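Local coordinates for protein dihydropyrimidinase (Brevibacillus agri, PDB 3SFW) that catalyses the reversible zinc-dependent hydrolysis of the dihydropyrimidine ring to an N-carbamoyl-beta-amino acid, at residues H239-D244 against P290-W295. Sequence-based numbering, arbitrary orientation.
With ZN (zinc ion), chain D.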
ATOM      1  N   HIS A 239       4.893 -18.781  12.738  1.00  9.04           N
ATOM      2  CA  HIS A 239       6.044 -17.936  13.105  1.00 10.53           C
ATOM      3  C   HIS A 239       6.297 -16.780  12.134  1.00 12.49           C
ATOM      4  O   HIS A 239       7.372 -16.695  11.553  1.00 10.13           O
ATOM      5  CB  HIS A 239       7.358 -18.764  13.367  1.00  9.99           C
ATOM      6  CG  HIS A 239       7.732 -19.761  12.288  1.00  9.29           C
ATOM      7  ND1 HIS A 239       7.793 -19.438  10.942  1.00 10.37           N
ATOM      8  CD2 HIS A 239       8.200 -21.037  12.394  1.00  9.68           C
ATOM      9  CE1 HIS A 239       8.220 -20.501  10.258  1.00 10.06           C
ATOM     10  NE2 HIS A 239       8.489 -21.469  11.125  1.00  9.98           N
ATOM     11  N   VAL A 240       5.373 -15.816  12.100  1.00  7.75           N
ATOM     12  CA  VAL A 240       5.629 -14.538  11.394  1.00 11.66           C
ATOM     13  C   VAL A 240       6.666 -13.731  12.229  1.00 10.83           C
ATOM     14  O   VAL A 240       6.470 -13.540  13.440  1.00  9.87           O
ATOM     15  CB  VAL A 240       4.296 -13.734  11.234  1.00 10.08           C
ATOM     16  CG1 VAL A 240       4.559 -12.334  10.607  1.00 11.09           C
ATOM     17  CG2 VAL A 240       3.327 -14.516  10.361  1.00  9.50           C
ATOM     18  N   SER A 241       7.821 -13.375  11.628  1.00  9.35           N
ATOM     19  CA  SER A 241       8.887 -12.780  12.457  1.00 10.38           C
ATOM     20  C   SER A 241       9.176 -11.338  12.114  1.00 11.34           C
ATOM     21  O   SER A 241       9.961 -10.667  12.811  1.00 11.67           O
ATOM     22  CB  SER A 241      10.195 -13.595  12.326  1.00 11.06           C
ATOM     23  OG  SER A 241      10.804 -13.398  11.049  1.00 12.04           O
ATOM     24  N   CYS A 242       8.669 -10.873  10.980  1.00 10.79           N
ATOM     25  CA  CYS A 242       9.143  -9.590  10.456  1.00 12.60           C
ATOM     26  C   CYS A 242       8.072  -8.745   9.826  1.00 12.94           C
ATOM     27  O   CYS A 242       6.989  -9.232   9.436  1.00 10.72           O
ATOM     28  CB  CYS A 242      10.282  -9.774   9.459  1.00 11.18           C
ATOM     29  SG  CYS A 242       9.824 -10.619   7.920  1.00 15.55           S
ATOM     30  N   ALA A 243       8.348  -7.444   9.797  1.00 13.87           N
ATOM     31  CA  ALA A 243       7.388  -6.468   9.272  1.00 12.04           C
ATOM     32  C   ALA A 243       7.033  -6.729   7.819  1.00 11.64           C
ATOM     33  O   ALA A 243       5.862  -6.584   7.438  1.00 11.03           O
ATOM     34  CB  ALA A 243       7.940  -5.002   9.447  1.00 10.74           C
ATOM     35  N   ASP A 244       7.985  -7.224   7.028  1.00 12.25           N
ATOM     36  CA  ASP A 244       7.715  -7.512   5.614  1.00 13.88           C
ATOM     37  C   ASP A 244       6.531  -8.497   5.518  1.00 15.18           C
ATOM     38  O   ASP A 244       5.605  -8.289   4.733  1.00 13.81           O
ATOM     39  CB  ASP A 244       8.966  -8.132   4.997  1.00 15.05           C
ATOM     40  CG  ASP A 244       8.893  -8.248   3.482  1.00 23.84           C
ATOM     41  OD1 ASP A 244       9.965  -8.094   2.856  1.00 28.93           O
ATOM     42  OD2 ASP A 244       7.817  -8.547   2.902  1.00 27.11           O
ATOM     43  N   PRO A 290      15.109 -16.608  11.241  1.00  9.75           N
ATOM     44  CA  PRO A 290      16.059 -16.190  12.278  1.00 10.52           C
ATOM     45  C   PRO A 290      15.519 -15.011  13.084  1.00 12.93           C
ATOM     46  O   PRO A 290      14.651 -14.267  12.623  1.00 12.11           O
ATOM     47  CB  PRO A 290      17.282 -15.749  11.450  1.00 11.60           C
ATOM     48  CG  PRO A 290      16.684 -15.256  10.120  1.00 12.94           C
ATOM     49  CD  PRO A 290      15.457 -16.172   9.887  1.00 11.99           C
ATOM     50  N   LEU A 291      16.146 -14.743  14.214  1.00 11.01           N
ATOM     51  CA  LEU A 291      15.899 -13.496  14.950  1.00 12.30           C
ATOM     52  C   LEU A 291      16.199 -12.298  14.045  1.00 13.33           C
ATOM     53  O   LEU A 291      17.037 -12.406  13.136  1.00 13.51           O
ATOM     54  CB  LEU A 291      16.793 -13.482  16.206  1.00 12.27           C
ATOM     55  CG  LEU A 291      16.383 -14.499  17.264  1.00 13.94           C
ATOM     56  CD1 LEU A 291      17.304 -14.377  18.501  1.00 12.72           C
ATOM     57  CD2 LEU A 291      14.917 -14.256  17.688  1.00 13.93           C
ATOM     58  N   ARG A 292      15.478 -11.195  14.273  1.00 12.58           N
ATOM     59  CA  ARG A 292      15.400 -10.048  13.361  1.00 13.12           C
ATOM     60  C   ARG A 292      15.933  -8.796  14.060  1.00 11.09           C
ATOM     61  O   ARG A 292      16.055  -8.742  15.303  1.00 11.72           O
ATOM     62  CB  ARG A 292      13.933  -9.779  12.966  1.00  9.83           C
ATOM     63  CG  ARG A 292      13.236 -10.995  12.327  1.00  9.94           C
ATOM     64  CD  ARG A 292      14.068 -11.464  11.067  1.00 10.86           C
ATOM     65  NE  ARG A 292      13.278 -12.362  10.187  1.00 13.48           N
ATOM     66  CZ  ARG A 292      13.769 -12.938   9.089  1.00 14.32           C
ATOM     67  NH1 ARG A 292      15.034 -12.680   8.687  1.00 11.77           N
ATOM     68  NH2 ARG A 292      12.987 -13.706   8.330  1.00 13.45           N
ATOM     69  N   GLU A 293      16.165  -7.764  13.275  1.00 12.45           N
ATOM     70  CA  GLU A 293      16.497  -6.446  13.843  1.00 13.91           C
ATOM     71  C   GLU A 293      15.385  -6.065  14.812  1.00 13.54           C
ATOM     72  O   GLU A 293      14.213  -6.291  14.534  1.00 12.60           O
ATOM     73  CB  GLU A 293      16.595  -5.419  12.725  1.00 14.10           C
ATOM     74  CG  GLU A 293      17.840  -5.616  11.863  1.00 18.22           C
ATOM     75  CD  GLU A 293      17.905  -4.695  10.626  1.00 24.38           C
ATOM     76  OE1 GLU A 293      16.873  -4.159  10.151  1.00 25.89           O
ATOM     77  OE2 GLU A 293      18.952  -4.739   9.957  1.00 30.23           O
ATOM     78  N   LYS A 294      15.750  -5.483  15.943  1.00 12.35           N
ATOM     79  CA  LYS A 294      14.830  -5.353  17.057  1.00 15.22           C
ATOM     80  C   LYS A 294      13.575  -4.542  16.677  1.00 14.89           C
ATOM     81  O   LYS A 294      12.504  -4.761  17.258  1.00 15.45           O
ATOM     82  CB  LYS A 294      15.555  -4.674  18.227  1.00 17.33           C
ATOM     83  CG  LYS A 294      14.716  -4.636  19.517  1.00 19.23           C
ATOM     84  CD  LYS A 294      15.581  -4.178  20.705  1.00 19.27           C
ATOM     85  CE  LYS A 294      14.684  -3.847  21.910  1.00 19.27           C
ATOM     86  NZ  LYS A 294      13.970  -5.095  22.463  1.00 16.13           N
ATOM     87  N   TRP A 295      13.707  -3.586  15.759  1.00 15.56           N
ATOM     88  CA  TRP A 295      12.526  -2.775  15.375  1.00 13.62           C
ATOM     89  C   TRP A 295      11.336  -3.629  14.894  1.00 11.74           C
ATOM     90  O   TRP A 295      10.175  -3.181  14.992  1.00 15.22           O
ATOM     91  CB  TRP A 295      12.860  -1.711  14.305  1.00 14.62           C
ATOM     92  CG  TRP A 295      13.193  -2.255  12.950  1.00 13.86           C
ATOM     93  CD1 TRP A 295      14.436  -2.575  12.490  1.00 14.73           C
ATOM     94  CD2 TRP A 295      12.287  -2.498  11.870  1.00 14.17           C
ATOM     95  NE1 TRP A 295      14.358  -2.982  11.169  1.00 14.99           N
ATOM     96  CE2 TRP A 295      13.048  -2.978  10.783  1.00 13.73           C
ATOM     97  CE3 TRP A 295      10.898  -2.401  11.726  1.00 14.07           C
ATOM     98  CZ2 TRP A 295      12.474  -3.329   9.564  1.00 15.19           C
ATOM     99  CZ3 TRP A 295      10.342  -2.693  10.479  1.00 15.39           C
ATOM    100  CH2 TRP A 295      11.117  -3.179   9.437  1.00 16.39           C
TER
HETATM  101 ZN    ZN D 501       9.074 -23.566  10.900  1.00 15.91          ZN
HETATM  102  O   HOH W   1      10.054 -25.428  10.886  1.00 15.51           O
HETATM  103  O   HOH W   2      11.134 -23.282  11.727  1.00 18.53           O
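Ser241 meets Arg292 through a side-chain hydrogen bond at the buried middle of this contact. Two residues earlier, His239 does not touch 290-295; its NE2 binds a zinc ion at 2.2 Å. Two waters and His183 share that metal, and the carboxylated Lys150 completes the set. From the zinc ligand the chain runs through Val240 to Ser241. There the N-H of Arg292 NE points at Ser241 OG, 2.8 Å away and nearly straight at 162°. The hydroxyl lies at the edge of the guanidinium, only 11° out of its plane. Ser241 OG also hydrogen-bonds Glu217, which forms a salt bridge with Arg292 NH2. Hydroxyl, guanidinium and carboxylate therefore bond to one another in a closed triangle. Arg292 NH1 is taken up by the carbonyl of Arg212. Arg292 CG is anti to its own carbonyl carbon (chi1 -57°) and comes to 3.3 Å from Ser241 O; the chain then bends at chi2. Pro290 CD sits over one guanidinium face, toward the rim. Cys242 follows at the N-cap position of helix 243-254. Its CB lies 4.0 Å from Arg292 NE, a looser contact. Ala243 begins the helix, and its CB packs against the six-membered ring of Trp295, 3.5 Å from CZ3. Trp295 NE1 is tied to Glu293 OE1 at 3.0 Å; the carboxylate oxygen lies near the indole plane and uses its anti lone pair. The backbone N of Ala243 bonds to the side chain of Asn296, so helix 295-305 meets the start of helix 243-254 here. The contact joins the loop after strand 234-237 to the loop leading into helix 295-305. It lies beside the binuclear zinc site of the TIM-barrel amidohydrolase fold, where metal-binding histidines are carried at the C-terminal ends of barrel strands.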